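Local structure of lysine-sensitive aspartokinase 3 (Escherichia coli, 2J0W) at residues Ile26-Leu38 with Leu170-Gly183. The protein catalyses the ATP-dependent phosphorylation of L-aspartate to 4-phospho-L-aspartate, the first step of lysine biosynthesis by the diaminopimelate route, and is feedback-inhibited by lysine. Sequence-based numbering, arbitrary orientation.
Sequences IVLSDANVRLVVL and LLPRLNEGLVITQG
I180 lays its CD1 methyl against the flank of V36, 3.4 Å from V36 CB and close to V36 CG2, the two side chains running side by side in the same direction. With CG1 anti to the carbonyl carbon (chi1 -51°), I180 CG2 stands anti to the backbone N and meets L38 CD1 at 4.0 Å. V27, at the end of helix 17-27, approaches on this face and brings CG1 to L178 CD2; helix 108-131 covers the same face through V127 on I180 and F126 on L38. On the other face L35 CD1 touches both V179 CG1 and T181 CG2, 3.8 Å from the latter, while L35 CB and CD2 reach L174 and L170 of helix 159-176. Strands 33-38 and 178-182 are parallel neighbours in the central sheet of the amino acid kinase fold, with helices packed on both faces. Five backbone hydrogen bonds, given alternately by the two segments, run from V179 N to R34 O, through V36 N to V179 O (3.1 Å), to G183 N, just past the strand, on L38 O. Where helix 159-176 ends and turns through G177 into the strand, the R34 chain bends at chi2 and chi3 and sets its guanidinium beneath L174 O, though the close approach of NH2 to G177 makes its exact placing doubtful. V37 CG1 packs on the backbone of G183, 3.7 Å from its N. T181 OG1 bonds to F140 O and Q182 OE1 to V142 N, tying the strand to the segment after strand 137-139, with the Q182 side chain beside substrate-binding E119.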
loop_
_atom_site.group_PDB
_atom_site.type_symbol
_atom_site.label_atom_id
_atom_site.label_comp_id
_atom_site.label_asym_id
_atom_site.label_seq_id
_atom_site.Cartn_x
_atom_site.Cartn_y
_atom_site.Cartn_z
ATOM N N ILE A 26 -32.166 -33.894 0.968
ATOM C CA ILE A 26 -31.004 -33.565 0.145
ATOM C C ILE A 26 -29.808 -34.516 0.340
ATOM O O ILE A 26 -29.183 -34.952 -0.631
ATOM C CB ILE A 26 -30.539 -32.135 0.444
ATOM C CG1 ILE A 26 -31.633 -31.144 0.054
ATOM C CG2 ILE A 26 -29.252 -31.836 -0.301
ATOM C CD1 ILE A 26 -31.162 -29.708 0.066
ATOM N N VAL A 27 -29.485 -34.829 1.590
ATOM C CA VAL A 27 -28.367 -35.725 1.869
ATOM C C VAL A 27 -28.615 -37.103 1.250
ATOM O O VAL A 27 -27.676 -37.825 0.892
ATOM C CB VAL A 27 -28.157 -35.897 3.389
ATOM C CG1 VAL A 27 -26.973 -36.795 3.652
ATOM C CG2 VAL A 27 -27.938 -34.549 4.035
ATOM N N LEU A 28 -29.891 -37.454 1.119
ATOM C CA LEU A 28 -30.283 -38.746 0.570
ATOM C C LEU A 28 -30.727 -38.687 -0.883
ATOM O O LEU A 28 -31.466 -39.554 -1.341
ATOM C CB LEU A 28 -31.392 -39.348 1.435
ATOM C CG LEU A 28 -30.961 -39.422 2.900
ATOM C CD1 LEU A 28 -32.075 -39.976 3.759
ATOM C CD2 LEU A 28 -29.725 -40.279 2.999
ATOM N N SER A 29 -30.280 -37.658 -1.596
ATOM C CA SER A 29 -30.603 -37.494 -3.008
ATOM C C SER A 29 -29.329 -37.871 -3.755
ATOM O O SER A 29 -29.328 -38.040 -4.975
ATOM C CB SER A 29 -30.977 -36.041 -3.319
ATOM O OG SER A 29 -29.821 -35.223 -3.411
ATOM N N ASP A 30 -28.246 -37.997 -2.994
ATOM C CA ASP A 30 -26.941 -38.371 -3.527
ATOM C C ASP A 30 -26.316 -39.340 -2.523
ATOM O O ASP A 30 -26.146 -39.004 -1.352
ATOM C CB ASP A 30 -26.059 -37.129 -3.687
ATOM C CG ASP A 30 -24.732 -37.436 -4.359
ATOM O OD1 ASP A 30 -24.077 -38.430 -3.964
ATOM O OD2 ASP A 30 -24.341 -36.675 -5.273
ATOM N N ALA A 31 -25.978 -40.543 -2.975
ATOM C CA ALA A 31 -25.406 -41.542 -2.082
ATOM C C ALA A 31 -23.914 -41.354 -1.830
ATOM O O ALA A 31 -23.328 -42.077 -1.017
ATOM C CB ALA A 31 -25.685 -42.947 -2.621
ATOM N N ASN A 32 -23.298 -40.392 -2.522
ATOM C CA ASN A 32 -21.872 -40.110 -2.336
ATOM C C ASN A 32 -21.662 -39.246 -1.088
ATOM O O ASN A 32 -20.537 -39.094 -0.598
ATOM C CB ASN A 32 -21.277 -39.395 -3.561
ATOM C CG ASN A 32 -21.165 -40.299 -4.776
ATOM O OD1 ASN A 32 -20.654 -41.424 -4.698
ATOM N ND2 ASN A 32 -21.619 -39.799 -5.917
ATOM N N VAL A 33 -22.746 -38.669 -0.582
ATOM C CA VAL A 33 -22.671 -37.856 0.625
ATOM C C VAL A 33 -22.469 -38.834 1.778
ATOM O O VAL A 33 -23.384 -39.569 2.158
ATOM C CB VAL A 33 -23.973 -37.067 0.855
ATOM C CG1 VAL A 33 -23.872 -36.225 2.127
ATOM C CG2 VAL A 33 -24.246 -36.160 -0.326
ATOM N N ARG A 34 -21.259 -38.835 2.316
ATOM C CA ARG A 34 -20.895 -39.726 3.403
ATOM C C ARG A 34 -20.610 -38.928 4.669
ATOM O O ARG A 34 -20.651 -39.460 5.780
ATOM C CB ARG A 34 -19.663 -40.525 2.999
ATOM C CG ARG A 34 -19.821 -41.202 1.642
ATOM C CD ARG A 34 -19.817 -42.704 1.787
ATOM N NE ARG A 34 -20.639 -43.129 2.911
ATOM C CZ ARG A 34 -21.119 -44.356 3.056
ATOM N NH1 ARG A 34 -20.864 -45.283 2.140
ATOM N NH2 ARG A 34 -21.850 -44.655 4.118
ATOM N N LEU A 35 -20.296 -37.651 4.501
ATOM C CA LEU A 35 -20.018 -36.802 5.647
ATOM C C LEU A 35 -20.877 -35.548 5.615
ATOM O O LEU A 35 -20.927 -34.831 4.609
ATOM C CB LEU A 35 -18.536 -36.415 5.676
ATOM C CG LEU A 35 -18.035 -35.560 6.848
ATOM C CD1 LEU A 35 -18.284 -36.236 8.190
ATOM C CD2 LEU A 35 -16.564 -35.332 6.662
ATOM N N VAL A 36 -21.566 -35.288 6.718
ATOM C CA VAL A 36 -22.398 -34.104 6.795
ATOM C C VAL A 36 -21.826 -33.202 7.881
ATOM O O VAL A 36 -21.352 -33.676 8.918
ATOM C CB VAL A 36 -23.866 -34.464 7.126
ATOM C CG1 VAL A 36 -24.734 -33.203 7.133
ATOM C CG2 VAL A 36 -24.386 -35.457 6.102
ATOM N N VAL A 37 -21.854 -31.903 7.627
ATOM C CA VAL A 37 -21.337 -30.947 8.579
ATOM C C VAL A 37 -22.460 -29.989 8.914
ATOM O O VAL A 37 -23.030 -29.358 8.023
ATOM C CB VAL A 37 -20.134 -30.203 7.980
ATOM C CG1 VAL A 37 -19.701 -29.064 8.884
ATOM C CG2 VAL A 37 -18.994 -31.183 7.790
ATOM N N LEU A 38 -22.796 -29.893 10.196
ATOM C CA LEU A 38 -23.881 -29.014 10.615
ATOM C C LEU A 38 -23.422 -27.892 11.512
ATOM O O LEU A 38 -22.498 -28.060 12.301
ATOM C CB LEU A 38 -24.940 -29.795 11.385
ATOM C CG LEU A 38 -25.688 -30.958 10.745
ATOM C CD1 LEU A 38 -26.627 -31.544 11.792
ATOM C CD2 LEU A 38 -26.461 -30.487 9.519
ATOM N N LEU A 170 -11.929 -41.245 11.855
ATOM C CA LEU A 170 -13.078 -40.865 11.042
ATOM C C LEU A 170 -13.295 -41.700 9.785
ATOM O O LEU A 170 -14.436 -41.920 9.367
ATOM C CB LEU A 170 -12.974 -39.383 10.648
ATOM C CG LEU A 170 -14.197 -38.831 9.901
ATOM C CD1 LEU A 170 -15.398 -38.856 10.821
ATOM C CD2 LEU A 170 -13.949 -37.422 9.426
ATOM N N LEU A 171 -12.209 -42.160 9.175
ATOM C CA LEU A 171 -12.323 -42.946 7.957
ATOM C C LEU A 171 -13.125 -44.221 8.207
ATOM O O LEU A 171 -14.133 -44.472 7.540
ATOM C CB LEU A 171 -10.934 -43.277 7.410
ATOM C CG LEU A 171 -10.928 -43.916 6.024
ATOM C CD1 LEU A 171 -11.608 -43.003 5.038
ATOM C CD2 LEU A 171 -9.501 -44.185 5.596
ATOM N N PRO A 172 -12.699 -45.041 9.179
ATOM C CA PRO A 172 -13.430 -46.279 9.471
ATOM C C PRO A 172 -14.930 -46.042 9.622
ATOM O O PRO A 172 -15.741 -46.840 9.153
ATOM C CB PRO A 172 -12.785 -46.762 10.764
ATOM C CG PRO A 172 -11.353 -46.343 10.577
ATOM C CD PRO A 172 -11.482 -44.938 10.007
ATOM N N ARG A 173 -15.293 -44.939 10.271
ATOM C CA ARG A 173 -16.701 -44.617 10.471
ATOM C C ARG A 173 -17.414 -44.302 9.151
ATOM O O ARG A 173 -18.620 -44.526 9.027
ATOM C CB ARG A 173 -16.847 -43.434 11.441
ATOM C CG ARG A 173 -17.176 -43.803 12.889
ATOM C CD ARG A 173 -16.057 -44.578 13.555
ATOM N NE ARG A 173 -16.060 -45.993 13.192
ATOM C CZ ARG A 173 -15.128 -46.861 13.576
ATOM N NH1 ARG A 173 -14.114 -46.458 14.329
ATOM N NH2 ARG A 173 -15.217 -48.136 13.220
ATOM N N LEU A 174 -16.670 -43.782 8.175
ATOM C CA LEU A 174 -17.236 -43.447 6.866
ATOM C C LEU A 174 -17.446 -44.696 6.028
ATOM O O LEU A 174 -18.354 -44.756 5.204
ATOM C CB LEU A 174 -16.322 -42.483 6.107
ATOM C CG LEU A 174 -16.312 -41.020 6.562
ATOM C CD1 LEU A 174 -15.303 -40.265 5.727
ATOM C CD2 LEU A 174 -17.699 -40.388 6.411
ATOM N N ASN A 175 -16.589 -45.685 6.243
ATOM C CA ASN A 175 -16.678 -46.951 5.530
ATOM C C ASN A 175 -17.927 -47.694 5.993
ATOM O O ASN A 175 -18.687 -48.224 5.178
ATOM C CB ASN A 175 -15.437 -47.795 5.814
ATOM C CG ASN A 175 -14.185 -47.229 5.164
ATOM O OD1 ASN A 175 -13.064 -47.548 5.572
ATOM N ND2 ASN A 175 -14.369 -46.396 4.136
ATOM N N GLU A 176 -18.130 -47.719 7.310
ATOM C CA GLU A 176 -19.285 -48.382 7.913
ATOM C C GLU A 176 -20.589 -47.794 7.407
ATOM O O GLU A 176 -21.498 -48.519 7.018
ATOM C CB GLU A 176 -19.272 -48.231 9.429
ATOM C CG GLU A 176 -18.082 -48.802 10.125
ATOM C CD GLU A 176 -18.140 -48.531 11.612
ATOM O OE1 GLU A 176 -18.232 -47.341 11.991
ATOM O OE2 GLU A 176 -18.101 -49.501 12.397
ATOM N N GLY A 177 -20.686 -46.473 7.432
ATOM C CA GLY A 177 -21.909 -45.849 6.981
ATOM C C GLY A 177 -21.853 -44.340 6.981
ATOM O O GLY A 177 -20.829 -43.740 6.658
ATOM N N LEU A 178 -22.962 -43.721 7.360
ATOM C CA LEU A 178 -23.048 -42.274 7.373
ATOM C C LEU A 178 -22.513 -41.668 8.653
ATOM O O LEU A 178 -22.606 -42.260 9.734
ATOM C CB LEU A 178 -24.493 -41.840 7.158
ATOM C CG LEU A 178 -24.600 -40.535 6.389
ATOM C CD1 LEU A 178 -23.784 -40.649 5.102
ATOM C CD2 LEU A 178 -26.062 -40.238 6.086
ATOM N N VAL A 179 -21.961 -40.467 8.522
ATOM C CA VAL A 179 -21.379 -39.776 9.656
ATOM C C VAL A 179 -21.788 -38.319 9.731
ATOM O O VAL A 179 -21.592 -37.548 8.803
ATOM C CB VAL A 179 -19.862 -39.878 9.606
ATOM C CG1 VAL A 179 -19.245 -39.161 10.799
ATOM C CG2 VAL A 179 -19.469 -41.345 9.587
ATOM N N ILE A 180 -22.373 -37.953 10.856
ATOM C CA ILE A 180 -22.816 -36.591 11.075
ATOM C C ILE A 180 -21.914 -36.000 12.151
ATOM O O ILE A 180 -21.741 -36.592 13.228
ATOM C CB ILE A 180 -24.287 -36.577 11.534
ATOM C CG1 ILE A 180 -25.112 -37.414 10.557
ATOM C CG2 ILE A 180 -24.820 -35.152 11.604
ATOM C CD1 ILE A 180 -24.833 -37.088 9.115
ATOM N N THR A 181 -21.314 -34.852 11.854
ATOM C CA THR A 181 -20.442 -34.209 12.821
ATOM C C THR A 181 -20.645 -32.693 12.795
ATOM O O THR A 181 -21.461 -32.181 12.014
ATOM C CB THR A 181 -18.964 -34.583 12.565
ATOM O OG1 THR A 181 -18.170 -34.082 13.642
ATOM C CG2 THR A 181 -18.455 -34.017 11.216
ATOM N N GLN A 182 -19.903 -31.971 13.628
ATOM C CA GLN A 182 -20.070 -30.517 13.705
ATOM C C GLN A 182 -18.958 -29.628 13.170
ATOM O O GLN A 182 -17.776 -29.890 13.372
ATOM C CB GLN A 182 -20.360 -30.127 15.158
ATOM C CG GLN A 182 -19.473 -30.809 16.186
ATOM C CD GLN A 182 -19.758 -32.289 16.343
ATOM O OE1 GLN A 182 -18.854 -33.073 16.643
ATOM N NE2 GLN A 182 -21.014 -32.683 16.156
ATOM N N GLY A 183 -19.335 -28.561 12.484
ATOM C CA GLY A 183 -18.321 -27.653 11.981
ATOM C C GLY A 183 -18.117 -26.570 13.025
ATOM O O GLY A 183 -18.761 -26.610 14.077
#